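Local coordinates for protein gingipain R (Porphyromonas gingivalis, PDB 1CVR) that cleaves proteins on the carboxyl side of arginine as a cysteine proteinase of Porphyromonas gingivalis, with a caspase-like fold, at residues R133-T136 and T137-W141; D197-N200 and G201-L205; K18-E21 and G22-K25. All coordinates share one frame; numbering follows the deposited sequence.

Contacts 1 and 2 are neighbours, their centres about 14 Å apart, and they meet through the Trp141 side chain: CB packs against Gly202 CA at 3.6 Å, and ring atom CZ3 lies 3.8 Å from Ser204 CB. Both stretches lead into adjacent parallel strands of one mixed sheet, 144-149 and 205-209. Contact 3 belongs to a separate, four-stranded parallel sheet, with its centre about 29 Å from that of contact 1 and 32 Å from that of contact 2. Helix 118-133 links the distant pair: Lys118 at its start binds Asp23 in contact 3, and its end runs into contact 1, where a zinc ion lies about 3 Å from the Asn134 side chain.

Contact 1: residues R133-T136 and T137-W141; sequences RNIT and TEDKW
The Trp141 indole receives the Ile135 methyl CD1 at its edge, near the ring plane, with CD1 3.8 Å from CZ2. Farther round the rim, almost in plane, NE1 donates to Asp139 OD1 at 2.9 Å, using the anti lone pair of that oxygen; over one face sits the backbone O of Asp139, offset toward the rim. Trp141 CG takes the position between the backbone N and the carbonyl carbon (chi1 47°), which swings the indole back to the carboxylate. The other oxygen, OD2, also offers its anti lone pair, to Thr136 N at 2.9 Å in a nearly straight bond (172°). The carboxylate is thus held at both oxygens, and this probably fixes its rotation. The Ile135 side chain crosses that of Asp139 at about a right angle, Ile135 CG2 3.8 Å from Asp139 OD2. Thr136 to Asp139 form a type I beta turn in the loop from helix 118-133 to strand 144-149, closed by Asp139 N to Thr136 O (3.1 Å). Within it Thr136 makes an ST turn, OG1 accepting Glu138 N at 3.1 Å. Asp139 then centres an inverse gamma turn. On the outer side of the bend Lys140 NZ and Glu138 OE1 form a salt bridge of 2.9 Å. A water bridges Asn134 O and Asp139 OD2. Beyond the loop Ile135 packs on Leu142 and Arg347, and Thr137 on Glu353.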
loop_
_atom_site.group_PDB
_atom_site.type_symbol
_atom_site.label_atom_id
_atom_site.label_comp_id
_atom_site.label_asym_id
_atom_site.label_seq_id
_atom_site.Cartn_x
_atom_site.Cartn_y
_atom_site.Cartn_z
ATOM N N ARG A 133 -10.267 7.699 3.127
ATOM C CA ARG A 133 -11.228 8.634 3.697
ATOM C C ARG A 133 -12.661 8.591 3.201
ATOM O O ARG A 133 -13.594 8.676 3.997
ATOM C CB ARG A 133 -10.728 10.067 3.497
ATOM C CG ARG A 133 -11.516 11.130 4.258
ATOM C CD ARG A 133 -10.899 12.506 4.053
ATOM N NE ARG A 133 -11.053 12.915 2.664
ATOM C CZ ARG A 133 -10.455 13.964 2.106
ATOM N NH1 ARG A 133 -9.642 14.730 2.825
ATOM N NH2 ARG A 133 -10.688 14.251 0.827
ATOM N N ASN A 134 -12.826 8.436 1.894
ATOM C CA ASN A 134 -14.140 8.529 1.273
ATOM C C ASN A 134 -14.930 7.305 0.792
ATOM O O ASN A 134 -15.961 7.471 0.143
ATOM C CB ASN A 134 -13.996 9.548 0.143
ATOM C CG ASN A 134 -13.549 10.920 0.661
ATOM O OD1 ASN A 134 -12.775 11.624 0.021
ATOM N ND2 ASN A 134 -14.061 11.302 1.819
ATOM N N ILE A 135 -14.480 6.092 1.105
ATOM C CA ILE A 135 -15.210 4.890 0.692
ATOM C C ILE A 135 -16.444 4.716 1.592
ATOM O O ILE A 135 -16.347 4.820 2.814
ATOM C CB ILE A 135 -14.310 3.631 0.792
ATOM C CG1 ILE A 135 -13.164 3.729 -0.217
ATOM C CG2 ILE A 135 -15.135 2.363 0.570
ATOM C CD1 ILE A 135 -13.626 3.881 -1.643
ATOM N N THR A 136 -17.598 4.451 0.983
ATOM C CA THR A 136 -18.848 4.281 1.734
ATOM C C THR A 136 -19.500 2.902 1.516
ATOM O O THR A 136 -18.975 2.052 0.780
ATOM C CB THR A 136 -19.876 5.340 1.328
ATOM O OG1 THR A 136 -20.412 5.006 0.045
ATOM C CG2 THR A 136 -19.226 6.700 1.219
ATOM N N THR A 137 -20.650 2.691 2.154
ATOM C CA THR A 137 -21.383 1.433 2.041
ATOM C C THR A 137 -21.890 1.242 0.621
ATOM O O THR A 137 -22.327 0.158 0.257
ATOM C CB THR A 137 -22.617 1.394 2.991
ATOM O OG1 THR A 137 -23.452 2.535 2.730
ATOM C CG2 THR A 137 -22.185 1.398 4.451
ATOM N N GLU A 138 -21.828 2.291 -0.190
ATOM C CA GLU A 138 -22.300 2.184 -1.562
ATOM C C GLU A 138 -21.231 1.755 -2.575
ATOM O O GLU A 138 -21.534 1.550 -3.752
ATOM C CB GLU A 138 -22.949 3.496 -1.988
ATOM C CG GLU A 138 -24.134 3.872 -1.100
ATOM C CD GLU A 138 -25.120 2.721 -0.910
ATOM O OE1 GLU A 138 -25.605 2.170 -1.924
ATOM O OE2 GLU A 138 -25.412 2.368 0.260
ATOM N N ASP A 139 -19.989 1.625 -2.117
ATOM C CA ASP A 139 -18.910 1.177 -2.995
ATOM C C ASP A 139 -18.989 -0.346 -3.048
ATOM O O ASP A 139 -18.239 -1.056 -2.380
ATOM C CB ASP A 139 -17.571 1.671 -2.449
ATOM C CG ASP A 139 -17.348 3.142 -2.754
ATOM O OD1 ASP A 139 -17.052 3.445 -3.924
ATOM O OD2 ASP A 139 -17.499 3.997 -1.851
ATOM N N LYS A 140 -19.926 -0.821 -3.867
ATOM C CA LYS A 140 -20.216 -2.243 -4.025
ATOM C C LYS A 140 -19.203 -3.051 -4.818
ATOM O O LYS A 140 -19.334 -4.268 -4.906
ATOM C CB LYS A 140 -21.580 -2.422 -4.689
ATOM C CG LYS A 140 -22.752 -1.758 -3.988
ATOM C CD LYS A 140 -22.941 -2.245 -2.575
ATOM C CE LYS A 140 -24.369 -1.973 -2.115
ATOM N NZ LYS A 140 -24.786 -0.568 -2.382
ATOM N N TRP A 141 -18.215 -2.392 -5.413
ATOM C CA TRP A 141 -17.192 -3.105 -6.177
ATOM C C TRP A 141 -16.200 -3.812 -5.251
ATOM O O TRP A 141 -15.421 -4.651 -5.695
ATOM C CB TRP A 141 -16.428 -2.137 -7.096
ATOM C CG TRP A 141 -16.017 -0.893 -6.381
ATOM C CD1 TRP A 141 -16.816 0.183 -6.093
ATOM C CD2 TRP A 141 -14.752 -0.635 -5.751
ATOM N NE1 TRP A 141 -16.131 1.085 -5.325
ATOM C CE2 TRP A 141 -14.863 0.613 -5.096
ATOM C CE3 TRP A 141 -13.539 -1.334 -5.675
ATOM C CZ2 TRP A 141 -13.805 1.179 -4.368
ATOM C CZ3 TRP A 141 -12.478 -0.768 -4.947
ATOM C CH2 TRP A 141 -12.626 0.479 -4.304
HETATM O O HOH W 1 -16.814 6.651 -2.388
#

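Contact 2: residues D197-N200 and G201-L205; sequences DAFN and GGISL
Ile203 and Phe199 cross obliquely, the isoleucine laying its CD1 methyl over one face of the phenyl ring, 4.2 Å above the plane and displaced toward the rim. The same methyl comes within 4.0 Å of Phe199 CA, filling the angle between ring and helix backbone. With chi1 at 49°, Ile203 CG1 stands between its own backbone N and carbonyl carbon, while the other branch, CG2, approaches Ala198 O at 3.9 Å. Both branches therefore fold back against the last turn of helix 192-201. This helix belongs to a beta-alpha-beta crossover of the caspase-like domain: it connects the parallel strands 181-186 and 205-209, which flank strand 144-149. Accordingly Ile203 and Ala198 both pack on Leu146 of the middle strand, whereas Phe199 reaches Ile239 of strand 238-242. The helix ends by tightening, Gly202 N giving its hydrogen to Phe199 O at 3.1 Å, beside a weak bond to Ala198 O. Gly202 then leaves helical geometry with a positive phi of 111°, a backbone shape that glycine adopts readily. Two waters stitch the exit: one donates to Ala198 O and Gly202 O, the other lies 2.9 Å from Phe199 O and accepts from Ile203 N. The Asn200 amide bonds through OD1 to Thr231 N and weakly through ND2 to Gln229 O.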
loop_
_atom_site.group_PDB
_atom_site.type_symbol
_atom_site.label_atom_id
_atom_site.label_comp_id
_atom_site.label_asym_id
_atom_site.label_seq_id
_atom_site.Cartn_x
_atom_site.Cartn_y
_atom_site.Cartn_z
ATOM N N ASP A 197 -12.769 -5.260 -19.314
ATOM C CA ASP A 197 -14.134 -5.466 -18.814
ATOM C C ASP A 197 -14.182 -5.760 -17.319
ATOM O O ASP A 197 -15.088 -5.305 -16.617
ATOM C CB ASP A 197 -14.840 -6.620 -19.550
ATOM C CG ASP A 197 -15.146 -6.296 -21.008
ATOM O OD1 ASP A 197 -15.130 -5.106 -21.382
ATOM O OD2 ASP A 197 -15.426 -7.237 -21.780
ATOM N N ALA A 198 -13.214 -6.530 -16.831
ATOM C CA ALA A 198 -13.170 -6.885 -15.409
ATOM C C ALA A 198 -12.929 -5.633 -14.559
ATOM O O ALA A 198 -13.649 -5.382 -13.591
ATOM C CB ALA A 198 -12.075 -7.931 -15.159
ATOM N N PHE A 199 -11.904 -4.860 -14.908
ATOM C CA PHE A 199 -11.631 -3.617 -14.202
ATOM C C PHE A 199 -12.850 -2.685 -14.251
ATOM O O PHE A 199 -13.279 -2.148 -13.234
ATOM C CB PHE A 199 -10.459 -2.862 -14.835
ATOM C CG PHE A 199 -9.105 -3.211 -14.269
ATOM C CD1 PHE A 199 -8.430 -4.366 -14.659
ATOM C CD2 PHE A 199 -8.491 -2.354 -13.358
ATOM C CE1 PHE A 199 -7.153 -4.657 -14.150
ATOM C CE2 PHE A 199 -7.222 -2.635 -12.846
ATOM C CZ PHE A 199 -6.554 -3.780 -13.241
ATOM N N ASN A 200 -13.409 -2.486 -15.440
ATOM C CA ASN A 200 -14.535 -1.570 -15.567
ATOM C C ASN A 200 -15.799 -2.022 -14.859
ATOM O O ASN A 200 -16.663 -1.198 -14.540
ATOM C CB ASN A 200 -14.809 -1.267 -17.042
ATOM C CG ASN A 200 -13.679 -0.484 -17.672
ATOM O OD1 ASN A 200 -12.846 0.086 -16.960
ATOM N ND2 ASN A 200 -13.644 -0.430 -18.993
ATOM N N GLY A 201 -15.882 -3.319 -14.584
ATOM C CA GLY A 201 -17.041 -3.854 -13.896
ATOM C C GLY A 201 -16.965 -3.626 -12.396
ATOM O O GLY A 201 -17.995 -3.598 -11.727
ATOM N N GLY A 202 -15.745 -3.475 -11.869
ATOM C CA GLY A 202 -15.564 -3.256 -10.447
ATOM C C GLY A 202 -14.910 -4.410 -9.699
ATOM O O GLY A 202 -15.524 -5.456 -9.504
ATOM N N ILE A 203 -13.662 -4.217 -9.271
ATOM C CA ILE A 203 -12.922 -5.233 -8.524
ATOM C C ILE A 203 -12.005 -4.532 -7.530
ATOM O O ILE A 203 -11.567 -3.405 -7.779
ATOM C CB ILE A 203 -12.075 -6.143 -9.462
ATOM C CG1 ILE A 203 -11.266 -5.275 -10.424
ATOM C CG2 ILE A 203 -12.992 -7.164 -10.204
ATOM C CD1 ILE A 203 -10.339 -6.062 -11.331
ATOM N N SER A 204 -11.710 -5.179 -6.398
ATOM C CA SER A 204 -10.854 -4.541 -5.398
ATOM C C SER A 204 -9.525 -5.250 -5.162
ATOM O O SER A 204 -8.688 -4.756 -4.407
ATOM C CB SER A 204 -11.604 -4.405 -4.062
ATOM O OG SER A 204 -11.981 -5.668 -3.543
ATOM N N LEU A 205 -9.345 -6.409 -5.800
ATOM C CA LEU A 205 -8.124 -7.203 -5.681
ATOM C C LEU A 205 -7.822 -7.974 -6.969
ATOM O O LEU A 205 -8.722 -8.573 -7.582
ATOM C CB LEU A 205 -8.250 -8.227 -4.545
ATOM C CG LEU A 205 -7.149 -9.294 -4.438
ATOM C CD1 LEU A 205 -5.790 -8.667 -4.159
ATOM C CD2 LEU A 205 -7.522 -10.282 -3.343
HETATM O O HOH W 2 -15.994 -6.721 -12.405
HETATM O O HOH W 3 -12.424 -1.907 -10.507
#

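Contact 3: residues K18-E21 and G22-K25; sequences KKYE and GDIK
Ile24 sets CG1 between its backbone N and carbonyl carbon (chi1 68°), which leaves CG2 beside the N and directs both branches back at the preceding turn: CG2 rests 3.4 Å from Tyr20 O and CG1 3.6 Å from Glu21 O. Asp23 has CG beside its own N (chi1 -54°), and OD2 is thereby carried to within 3.6 Å of Tyr20 CA. The bend is the loop of a beta-alpha-beta crossover, connecting strand 11-16 to helix 25-33, which leads on to the neighbouring parallel strand 37-42. It is closed by Asp23 N donating to Tyr20 O at 2.9 Å, and preceded by a backbone bond from Glu21 N to Lys18 O at 3.0 Å. Asp23 OD2 and Lys19 O both bind the ammonium of Lys118, at the start of helix 118-133. That shared cation probably offsets the closeness of the two oxygens and ties the loop to the helix. Leu121 of the same helix packs against Tyr20, Asp23 and Ile24, while Ile24 also touches Val40. Glu21, extended beyond CG, meets Lys18 in a salt bridge, OE1 to NZ 3.2 Å, and both side chains also touch Val42. Tyr20 takes Lys19 CG over one face of its ring, and at the edge, near the plane, its CD1 lies 4.2 Å from Asp23 OD2.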
loop_
_atom_site.group_PDB
_atom_site.type_symbol
_atom_site.label_atom_id
_atom_site.label_comp_id
_atom_site.label_asym_id
_atom_site.label_seq_id
_atom_site.Cartn_x
_atom_site.Cartn_y
_atom_site.Cartn_z
ATOM N N LYS A 18 12.662 17.765 -4.685
ATOM C CA LYS A 18 12.386 19.182 -4.531
ATOM C C LYS A 18 11.300 19.740 -5.429
ATOM O O LYS A 18 10.466 20.508 -4.960
ATOM C CB LYS A 18 13.669 20.006 -4.703
ATOM C CG LYS A 18 13.449 21.467 -4.372
ATOM C CD LYS A 18 14.729 22.258 -4.279
ATOM C CE LYS A 18 14.423 23.646 -3.733
ATOM N NZ LYS A 18 13.700 23.542 -2.418
ATOM N N LYS A 19 11.272 19.352 -6.702
ATOM C CA LYS A 19 10.252 19.886 -7.593
ATOM C C LYS A 19 8.809 19.511 -7.244
ATOM O O LYS A 19 7.876 20.045 -7.844
ATOM C CB LYS A 19 10.540 19.511 -9.044
ATOM C CG LYS A 19 10.523 18.036 -9.370
ATOM C CD LYS A 19 10.809 17.870 -10.864
ATOM C CE LYS A 19 10.838 16.426 -11.282
ATOM N NZ LYS A 19 11.203 16.282 -12.725
ATOM N N TYR A 20 8.623 18.596 -6.293
ATOM C CA TYR A 20 7.282 18.202 -5.868
ATOM C C TYR A 20 7.030 18.607 -4.416
ATOM O O TYR A 20 5.973 18.316 -3.857
ATOM C CB TYR A 20 7.097 16.688 -6.003
ATOM C CG TYR A 20 7.197 16.198 -7.427
ATOM C CD1 TYR A 20 6.354 16.711 -8.417
ATOM C CD2 TYR A 20 8.167 15.272 -7.801
ATOM C CE1 TYR A 20 6.481 16.321 -9.746
ATOM C CE2 TYR A 20 8.306 14.871 -9.138
ATOM C CZ TYR A 20 7.460 15.405 -10.103
ATOM O OH TYR A 20 7.608 15.047 -11.426
ATOM N N GLU A 21 8.001 19.279 -3.804
ATOM C CA GLU A 21 7.871 19.692 -2.412
ATOM C C GLU A 21 6.562 20.401 -2.084
ATOM O O GLU A 21 5.910 20.088 -1.089
ATOM C CB GLU A 21 9.062 20.574 -2.005
ATOM C CG GLU A 21 8.881 21.345 -0.693
ATOM C CD GLU A 21 10.169 22.025 -0.212
ATOM O OE1 GLU A 21 10.931 22.560 -1.054
ATOM O OE2 GLU A 21 10.408 22.041 1.019
ATOM N N GLY A 22 6.168 21.349 -2.927
ATOM C CA GLY A 22 4.950 22.084 -2.649
ATOM C C GLY A 22 3.653 21.407 -3.036
ATOM O O GLY A 22 2.587 21.987 -2.862
ATOM N N ASP A 23 3.721 20.179 -3.529
ATOM C CA ASP A 23 2.510 19.496 -3.966
ATOM C C ASP A 23 2.047 18.333 -3.087
ATOM O O ASP A 23 1.001 17.748 -3.347
ATOM C CB ASP A 23 2.727 18.982 -5.388
ATOM C CG ASP A 23 3.178 20.080 -6.343
ATOM O OD1 ASP A 23 2.374 20.992 -6.623
ATOM O OD2 ASP A 23 4.342 20.037 -6.800
ATOM N N ILE A 24 2.805 18.007 -2.048
ATOM C CA ILE A 24 2.473 16.869 -1.194
ATOM C C ILE A 24 1.713 17.177 0.103
ATOM O O ILE A 24 1.322 16.262 0.832
ATOM C CB ILE A 24 3.766 16.109 -0.824
ATOM C CG1 ILE A 24 4.638 16.972 0.087
ATOM C CG2 ILE A 24 4.575 15.824 -2.089
ATOM C CD1 ILE A 24 5.897 16.292 0.563
ATOM N N LYS A 25 1.497 18.457 0.381
ATOM C CA LYS A 25 0.829 18.878 1.609
ATOM C C LYS A 25 -0.463 18.134 1.953
ATOM O O LYS A 25 -0.608 17.636 3.062
ATOM C CB LYS A 25 0.530 20.379 1.557
ATOM C CG LYS A 25 0.096 20.965 2.893
ATOM C CD LYS A 25 -0.318 22.431 2.753
ATOM C CE LYS A 25 -0.500 23.103 4.116
ATOM N NZ LYS A 25 -1.524 22.430 4.971
HETATM O O HOH W 4 3.753 20.366 0.058
#